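Local coordinates for UDP-N-Acetylenolpyruvylglucosamine Reductase (Thermus caldophilus, PDB 2GQT), which reduces UDP-N-acetylenolpyruvylglucosamine to UDP-N-acetylmuramate in peptidoglycan biosynthesis, using bound FAD and probably NADPH, at residues Leu17-Pro22 and Ile236-Gln241; Val53-Val58 and Ala242-Val247; Ala130-His135 and Val162-Leu167. All blocks are in the same frame, centred on the assembly; numbering follows the deposited sequence.

Contact 1. Residues Leu17-Pro22 and Ile236-Gln241; sequences LGVGGP and IVNLGQ
Leu17 and Asn238 carry this contact, the backbone carbonyl of the first lying against the side chain of the second. Asn238 CB is 3.3 Å from Leu17 O, and Asn238 CG follows at 3.6 Å, so that the flat amide begins beside this carbonyl and runs on toward the backbone of Gly18. The chain reaches across because CG of Asn238 stands anti to its backbone N (chi1 -178°). In the return direction the isobutyl group of Leu17 leans on the strand: its CD1 lies 3.9 Å from Ile236 O and 4.4 Å from Asn238 CB. Val19 adds one methyl, CG1, at the outer end of the Asn238 amide, the two side chains sliding past each other in opposite senses. Gly18, between Leu17 and Val19 in the chain, has a positive phi (83°), and any CB there would press against that same amide end, so the missing side chain leaves the room that Asn238 uses. In the second shell, Thr15 OG1 is hydrogen-bonded to both Gly18 N and Val19 O, bridging the bend, while Asp225 OD2 accepts from Gln241 N in the loop after the strand. At the nearest atoms the Leu17 side chain is about 7 Å from the FAD. The contact ties the loop before strand 22-28 to the C-terminal domain, where strand 236-238 edges a three-stranded antiparallel sheet beside strand 226-228. Leu17 and Val19 pack on Leu52 of strand 51-53, whereas helix 244-257 meets Val19 through Ala244 and Ile236 through Leu250 and Val251.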
# COMPACT_ATOMS: atom_id res chain seq x y z
N LEU A 17 -0.35 -10.15 -2.81
CA LEU A 17 -0.14 -11.48 -2.25
C LEU A 17 -0.90 -12.60 -2.99
O LEU A 17 -0.44 -13.74 -3.06
CB LEU A 17 -0.49 -11.49 -0.76
CG LEU A 17 -0.18 -12.75 0.06
CD1 LEU A 17 1.28 -13.17 -0.10
CD2 LEU A 17 -0.52 -12.51 1.51
N GLY A 18 -2.08 -12.28 -3.52
CA GLY A 18 -2.85 -13.24 -4.31
C GLY A 18 -3.69 -14.20 -3.50
O GLY A 18 -3.96 -15.32 -3.94
N VAL A 19 -4.10 -13.77 -2.31
CA VAL A 19 -5.04 -14.52 -1.48
C VAL A 19 -6.19 -13.59 -1.11
O VAL A 19 -6.04 -12.36 -1.06
CB VAL A 19 -4.39 -15.15 -0.19
CG1 VAL A 19 -3.18 -15.98 -0.55
CG2 VAL A 19 -4.03 -14.08 0.83
N GLY A 20 -7.35 -14.19 -0.87
CA GLY A 20 -8.49 -13.43 -0.42
C GLY A 20 -9.80 -13.92 -0.98
O GLY A 20 -9.91 -14.19 -2.18
N GLY A 21 -10.78 -14.03 -0.10
CA GLY A 21 -12.10 -14.52 -0.46
C GLY A 21 -13.03 -13.48 -1.05
O GLY A 21 -12.58 -12.39 -1.48
N PRO A 22 -14.34 -13.81 -1.10
CA PRO A 22 -15.34 -12.98 -1.78
C PRO A 22 -15.58 -11.60 -1.18
O PRO A 22 -15.51 -11.43 0.04
CB PRO A 22 -16.63 -13.81 -1.67
CG PRO A 22 -16.20 -15.17 -1.29
CD PRO A 22 -14.94 -15.02 -0.52
N ILE A 236 7.01 -13.20 2.71
CA ILE A 236 6.30 -14.44 2.50
C ILE A 236 5.75 -14.41 1.09
O ILE A 236 5.07 -13.45 0.67
CB ILE A 236 5.19 -14.68 3.54
CG1 ILE A 236 5.84 -14.94 4.90
CG2 ILE A 236 4.27 -15.84 3.11
CD1 ILE A 236 4.89 -14.83 6.10
N VAL A 237 6.05 -15.45 0.34
CA VAL A 237 5.65 -15.49 -1.05
C VAL A 237 4.62 -16.59 -1.32
O VAL A 237 4.54 -17.61 -0.61
CB VAL A 237 6.89 -15.59 -1.98
CG1 VAL A 237 7.81 -14.37 -1.78
CG2 VAL A 237 7.66 -16.88 -1.71
N ASN A 238 3.80 -16.34 -2.34
CA ASN A 238 2.75 -17.23 -2.79
C ASN A 238 3.26 -17.98 -4.01
O ASN A 238 3.45 -17.39 -5.07
CB ASN A 238 1.50 -16.39 -3.12
CG ASN A 238 0.30 -17.21 -3.57
OD1 ASN A 238 -0.80 -16.67 -3.72
ND2 ASN A 238 0.49 -18.50 -3.80
N LEU A 239 3.50 -19.28 -3.85
CA LEU A 239 4.09 -20.11 -4.91
C LEU A 239 3.07 -20.57 -5.96
O LEU A 239 3.44 -21.20 -6.95
CB LEU A 239 4.83 -21.31 -4.32
CG LEU A 239 6.03 -20.98 -3.43
CD1 LEU A 239 6.56 -22.24 -2.78
CD2 LEU A 239 7.16 -20.31 -4.20
N GLY A 240 1.80 -20.25 -5.76
CA GLY A 240 0.79 -20.56 -6.76
C GLY A 240 -0.63 -20.42 -6.27
O GLY A 240 -1.35 -19.51 -6.68
N GLN A 241 -1.04 -21.32 -5.39
CA GLN A 241 -2.42 -21.34 -4.91
C GLN A 241 -2.49 -21.30 -3.39
O GLN A 241 -3.31 -21.98 -2.78
CB GLN A 241 -3.17 -22.56 -5.46
CG GLN A 241 -3.49 -22.49 -6.95
CD GLN A 241 -4.48 -23.56 -7.39
OE1 GLN A 241 -5.52 -23.25 -7.96
NE2 GLN A 241 -4.15 -24.82 -7.13

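Contact 2. Residues Val53-Val58 and Ala242-Val247; sequences VLDEGV and ARAKDV
Asp55 reaches from a loop to the first turn of helix 244-257 and grips it with both carboxylate oxygens. From CB, which points toward the helix, the chain turns so that CG is anti to the carbonyl carbon (chi1 -61°), bringing CG to 3.8 Å from Ala244 CB. At the tip the oxygens divide the work. OD1 accepts from Ala244 N at 2.9 Å, and OD2 accepts from Lys245 N at 3.0 Å. Both donors come from the syn side, somewhat out of the carboxylate plane (19° and 26°), and the pair of bonds fixes the rotation of the group. OD2 also rests 3.6 Å from CB of Arg243, and equally close to CB of Lys245. An alanine here would probably leave the N-H groups of Ala244 and Lys245 without their acceptor and the helix start without its facing negative charge. Beside the carboxylate, the methyl of Ala244 is pressed into the loop: Val53 O is 3.3 Å from Ala244 CB, and Leu54 CD2 touches the same carbon at 3.9 Å. The loop is shaped by a type I turn from Leu54 to Gly57, closed by Gly57 N bonding to Leu54 O. Arg243, at the N-cap position, gives its own N-H to Asp246 OD2 (2.9 Å), and its NE adds a weak hydrogen bond within a salt bridge to the same oxygen. The positive end of the helix would probably favour the ionised form of Asp55. Acceptance of the first backbone N-H groups of a helix by a carboxylate is a familiar motif, here supplied from a distant loop and joining the FAD-binding region to the C-terminal region of this MurB enzyme.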
# COMPACT_ATOMS: atom_id res chain seq x y z
N VAL A 53 -5.86 -10.76 3.01
CA VAL A 53 -7.31 -10.95 3.04
C VAL A 53 -7.59 -12.41 3.27
O VAL A 53 -7.08 -13.26 2.54
CB VAL A 53 -7.98 -10.45 1.75
CG1 VAL A 53 -9.50 -10.65 1.84
CG2 VAL A 53 -7.64 -8.98 1.51
N LEU A 54 -8.39 -12.70 4.29
CA LEU A 54 -8.69 -14.07 4.67
C LEU A 54 -9.59 -14.75 3.65
O LEU A 54 -10.24 -14.10 2.82
CB LEU A 54 -9.21 -14.13 6.12
CG LEU A 54 -8.20 -13.60 7.16
CD1 LEU A 54 -8.57 -13.99 8.57
CD2 LEU A 54 -6.76 -14.03 6.86
N ASP A 55 -9.61 -16.08 3.71
CA ASP A 55 -10.26 -16.88 2.69
C ASP A 55 -11.77 -16.69 2.68
O ASP A 55 -12.41 -16.93 1.67
CB ASP A 55 -9.89 -18.35 2.88
CG ASP A 55 -8.39 -18.60 2.75
OD1 ASP A 55 -7.80 -18.14 1.74
OD2 ASP A 55 -7.80 -19.24 3.65
N GLU A 56 -12.33 -16.20 3.79
CA GLU A 56 -13.77 -15.91 3.88
C GLU A 56 -14.16 -14.56 3.27
O GLU A 56 -15.34 -14.25 3.13
CB GLU A 56 -14.28 -16.03 5.33
CG GLU A 56 -13.67 -15.04 6.34
CD GLU A 56 -12.53 -15.63 7.15
OE1 GLU A 56 -12.47 -15.37 8.37
OE2 GLU A 56 -11.70 -16.36 6.56
N GLY A 57 -13.16 -13.75 2.91
CA GLY A 57 -13.42 -12.42 2.35
C GLY A 57 -13.98 -11.45 3.38
O GLY A 57 -13.79 -11.62 4.59
N VAL A 58 -14.68 -10.42 2.90
CA VAL A 58 -15.27 -9.39 3.77
C VAL A 58 -16.72 -9.10 3.38
O VAL A 58 -17.08 -9.21 2.21
CB VAL A 58 -14.46 -8.06 3.76
CG1 VAL A 58 -13.02 -8.29 4.22
CG2 VAL A 58 -14.47 -7.40 2.38
N ALA A 242 -1.63 -20.48 -2.78
CA ALA A 242 -1.66 -20.31 -1.33
C ALA A 242 -3.05 -19.87 -0.89
O ALA A 242 -3.72 -19.08 -1.57
CB ALA A 242 -0.62 -19.29 -0.87
N ARG A 243 -3.48 -20.41 0.25
CA ARG A 243 -4.65 -19.89 0.93
C ARG A 243 -4.18 -18.97 2.03
O ARG A 243 -3.06 -19.13 2.54
CB ARG A 243 -5.48 -21.03 1.52
CG ARG A 243 -6.09 -21.97 0.49
CD ARG A 243 -5.27 -23.24 0.32
NE ARG A 243 -5.38 -24.13 1.47
CZ ARG A 243 -6.31 -25.08 1.61
NH1 ARG A 243 -7.22 -25.28 0.67
NH2 ARG A 243 -6.32 -25.84 2.70
N ALA A 244 -5.01 -18.00 2.40
CA ALA A 244 -4.67 -17.10 3.51
C ALA A 244 -4.39 -17.88 4.79
O ALA A 244 -3.54 -17.47 5.58
CB ALA A 244 -5.77 -16.08 3.74
N LYS A 245 -5.08 -19.00 4.98
CA LYS A 245 -4.87 -19.88 6.14
C LYS A 245 -3.41 -20.35 6.23
O LYS A 245 -2.84 -20.43 7.33
CB LYS A 245 -5.83 -21.07 6.07
CG LYS A 245 -5.47 -22.26 6.93
CD LYS A 245 -6.56 -23.30 6.91
CE LYS A 245 -6.64 -24.04 5.60
NZ LYS A 245 -7.44 -25.29 5.76
N ASP A 246 -2.83 -20.66 5.08
CA ASP A 246 -1.43 -21.10 4.99
C ASP A 246 -0.48 -19.98 5.35
O ASP A 246 0.49 -20.19 6.07
CB ASP A 246 -1.10 -21.57 3.58
CG ASP A 246 -2.02 -22.65 3.09
OD1 ASP A 246 -2.23 -23.62 3.85
OD2 ASP A 246 -2.51 -22.54 1.94
N VAL A 247 -0.76 -18.78 4.83
CA VAL A 247 0.03 -17.60 5.16
C VAL A 247 -0.01 -17.34 6.67
O VAL A 247 1.04 -17.12 7.28
CB VAL A 247 -0.45 -16.37 4.37
CG1 VAL A 247 0.33 -15.14 4.81
CG2 VAL A 247 -0.30 -16.60 2.87

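Contact 3. Residues Ala130-His135 and Val162-Leu167; sequences AVEVFH and VTRVRL. With FAD (flavin-adenine dinucleotide), chain C.
Glu132, Thr163 and Arg164 form a polar cluster on one face of these antiparallel strands. Glu132 OE2 takes two bonds of 2.7 Å: Thr163 OG1 donates to its anti lone pair, and Arg164 NH1, in a salt bridge, to its syn one. Glu132 and Arg164 lie side by side and point the same way, yet carboxylate and guanidinium are nearly perpendicular (89°). Glu68 takes the other end of Arg164, through NH2. Backbone bonds run from Arg166 N to Ala130 O, Glu132 N to Arg164 O, and Thr163 N to Glu132 O; Ala130 N to Arg166 O is weak. A beta bulge at Thr163 shifts the register, so that Val133 pairs with Val162. On the face carrying Val131, Val162 and Val165, CG1 of Val131 meets CG1 of Val162 at 3.8 Å and CG1 of Val165 at 4.2 Å. The backbone of Val162 also reads the FAD adenine: its N donates to N1A and its O accepts from N6A, each at 2.9 Å. Strand 138-142 flanks 128-135, strand 77-79 pairs with 161-171, and helix 31-37 touches Phe134 and Thr163.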
# COMPACT_ATOMS: atom_id res chain seq x y z
N ALA A 130 -1.11 19.00 0.51
CA ALA A 130 -2.51 18.99 0.91
C ALA A 130 -3.11 17.64 0.60
O ALA A 130 -2.65 16.94 -0.31
CB ALA A 130 -3.29 20.09 0.21
N VAL A 131 -4.15 17.28 1.35
CA VAL A 131 -4.83 16.00 1.20
C VAL A 131 -6.33 16.23 1.31
O VAL A 131 -6.81 16.76 2.33
CB VAL A 131 -4.40 14.99 2.28
CG1 VAL A 131 -5.09 13.64 2.07
CG2 VAL A 131 -2.88 14.80 2.29
N GLU A 132 -7.07 15.82 0.29
CA GLU A 132 -8.53 15.83 0.35
C GLU A 132 -8.98 14.49 0.92
O GLU A 132 -8.56 13.43 0.45
CB GLU A 132 -9.15 16.06 -1.02
CG GLU A 132 -10.65 16.23 -0.99
CD GLU A 132 -11.24 16.40 -2.37
OE1 GLU A 132 -11.65 17.53 -2.72
OE2 GLU A 132 -11.30 15.40 -3.10
N VAL A 133 -9.83 14.55 1.96
CA VAL A 133 -10.36 13.36 2.60
C VAL A 133 -11.89 13.46 2.64
O VAL A 133 -12.44 14.49 3.04
CB VAL A 133 -9.83 13.19 4.05
CG1 VAL A 133 -10.38 11.92 4.69
CG2 VAL A 133 -8.31 13.17 4.08
N PHE A 134 -12.55 12.40 2.20
CA PHE A 134 -13.99 12.31 2.25
C PHE A 134 -14.37 11.56 3.51
O PHE A 134 -13.96 10.41 3.72
CB PHE A 134 -14.51 11.57 1.01
CG PHE A 134 -16.00 11.43 0.97
CD1 PHE A 134 -16.62 10.29 1.47
CD2 PHE A 134 -16.78 12.45 0.46
CE1 PHE A 134 -18.02 10.18 1.45
CE2 PHE A 134 -18.16 12.34 0.43
CZ PHE A 134 -18.78 11.20 0.92
N HIS A 135 -15.13 12.21 4.38
CA HIS A 135 -15.62 11.59 5.59
C HIS A 135 -16.88 12.30 6.06
O HIS A 135 -17.08 13.48 5.76
CB HIS A 135 -14.55 11.56 6.70
CG HIS A 135 -14.10 12.91 7.18
ND1 HIS A 135 -14.60 13.50 8.32
CD2 HIS A 135 -13.13 13.74 6.73
CE1 HIS A 135 -13.99 14.66 8.52
NE2 HIS A 135 -13.09 14.82 7.57
N VAL A 162 -9.10 8.97 1.45
CA VAL A 162 -8.25 9.91 0.72
C VAL A 162 -8.67 9.90 -0.74
O VAL A 162 -8.73 8.84 -1.36
CB VAL A 162 -6.77 9.53 0.85
CG1 VAL A 162 -5.88 10.48 0.05
CG2 VAL A 162 -6.36 9.50 2.33
N THR A 163 -9.01 11.07 -1.28
CA THR A 163 -9.54 11.15 -2.63
C THR A 163 -8.60 11.85 -3.62
O THR A 163 -8.65 11.56 -4.82
CB THR A 163 -10.89 11.88 -2.65
OG1 THR A 163 -10.79 13.09 -1.89
CG2 THR A 163 -11.96 11.00 -2.03
N ARG A 164 -7.72 12.70 -3.10
CA ARG A 164 -6.89 13.57 -3.93
C ARG A 164 -5.80 14.18 -3.07
O ARG A 164 -6.04 14.44 -1.90
CB ARG A 164 -7.79 14.72 -4.40
CG ARG A 164 -7.66 15.21 -5.79
CD ARG A 164 -8.93 16.00 -6.07
NE ARG A 164 -9.73 15.29 -7.04
CZ ARG A 164 -10.96 14.81 -6.89
NH1 ARG A 164 -11.66 14.98 -5.77
NH2 ARG A 164 -11.51 14.17 -7.90
N VAL A 165 -4.63 14.46 -3.64
CA VAL A 165 -3.56 15.13 -2.92
C VAL A 165 -2.90 16.21 -3.78
O VAL A 165 -3.03 16.20 -5.01
CB VAL A 165 -2.46 14.15 -2.41
CG1 VAL A 165 -3.05 13.03 -1.58
CG2 VAL A 165 -1.62 13.59 -3.57
N ARG A 166 -2.19 17.12 -3.12
CA ARG A 166 -1.24 18.00 -3.77
C ARG A 166 0.13 17.57 -3.28
O ARG A 166 0.32 17.35 -2.09
CB ARG A 166 -1.48 19.46 -3.40
CG ARG A 166 -2.85 20.00 -3.77
CD ARG A 166 -2.87 21.49 -3.58
NE ARG A 166 -1.87 22.10 -4.45
CZ ARG A 166 -2.11 22.67 -5.63
NH1 ARG A 166 -3.36 22.79 -6.06
NH2 ARG A 166 -1.11 23.16 -6.35
N LEU A 167 1.07 17.48 -4.21
CA LEU A 167 2.42 17.03 -3.90
C LEU A 167 3.36 18.20 -3.66
O LEU A 167 3.18 19.29 -4.22
CB LEU A 167 2.94 16.14 -5.03
CG LEU A 167 2.14 14.87 -5.35
CD1 LEU A 167 2.71 14.18 -6.59
CD2 LEU A 167 2.12 13.89 -4.18
PA FAD C . -3.88 -1.39 0.15
O1A FAD C . -3.00 -2.53 0.47
O2A FAD C . -4.93 -1.52 -0.89
O5B FAD C . -4.59 -0.85 1.46
C5B FAD C . -3.81 -0.61 2.64
C4B FAD C . -4.60 0.22 3.63
O4B FAD C . -4.84 1.52 3.05
C3B FAD C . -5.98 -0.36 3.98
O3B FAD C . -6.28 0.02 5.32
C2B FAD C . -6.89 0.38 3.00
O2B FAD C . -8.24 0.45 3.48
C1B FAD C . -6.27 1.76 3.01
N9A FAD C . -6.55 2.60 1.83
C8A FAD C . -6.26 2.31 0.55
N7A FAD C . -6.65 3.33 -0.22
C5A FAD C . -7.18 4.27 0.57
C6A FAD C . -7.76 5.52 0.36
N6A FAD C . -7.88 6.08 -0.85
N1A FAD C . -8.21 6.21 1.44
C2A FAD C . -8.12 5.70 2.67
N3A FAD C . -7.58 4.51 2.93
C4A FAD C . -7.12 3.80 1.88
N1 FAD C . 5.52 -0.09 2.22
C2 FAD C . 6.38 0.89 2.66
O2 FAD C . 6.01 1.70 3.50
N3 FAD C . 7.68 0.96 2.16
C4 FAD C . 8.14 0.06 1.20
O4 FAD C . 9.29 0.15 0.77
C4X FAD C . 7.26 -0.93 0.76
N5 FAD C . 7.68 -1.85 -0.19
C5X FAD C . 6.76 -2.80 -0.68
C6 FAD C . 7.17 -3.68 -1.68
C7 FAD C . 6.29 -4.62 -2.20
C7M FAD C . 6.76 -5.57 -3.31
C8 FAD C . 4.99 -4.69 -1.70
C8M FAD C . 4.00 -5.73 -2.25
C9 FAD C . 4.58 -3.81 -0.69
C9A FAD C . 5.46 -2.86 -0.17
N10 FAD C . 5.07 -1.98 0.85
C10 FAD C . 5.96 -1.00 1.27
C1' FAD C . 3.73 -2.06 1.50
C2' FAD C . 2.65 -1.30 0.72
O2' FAD C . 3.06 -1.08 -0.65
C3' FAD C . 2.31 0.05 1.35
O3' FAD C . 1.80 -0.15 2.67
C4' FAD C . 1.32 0.84 0.49
O4' FAD C . 1.21 2.17 1.01
C5' FAD C . -0.07 0.22 0.43
O5' FAD C . -0.81 0.95 -0.55
P FAD C . -1.96 0.21 -1.37
O1P FAD C . -2.56 1.23 -2.26
O2P FAD C . -1.49 -1.06 -1.95
O3P FAD C . -2.99 -0.07 -0.17

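In the fold
Contacts 1 and 2 are neighbours, with centres 8 Å apart, and interleave along the chain: residues 17-22, then 53-58, then 236-241, then 242-247. Gly21 N to Leu54 O is a probable hydrogen bond between their loops, and Val19 packs on Ala242 O. Strand 236-238 is followed, after a short loop, by helix 244-257, so both contacts fasten the C-terminal region to the N-terminal part of the chain. The centre of contact 3 is about 31 Å from both of theirs, across the chain's centre, and its strands fall between residues 58 and 236. It belongs to a separate antiparallel sheet and contributes the Val162 backbone to the adenine site, whereas contact 1 approaches the cofactor without binding it.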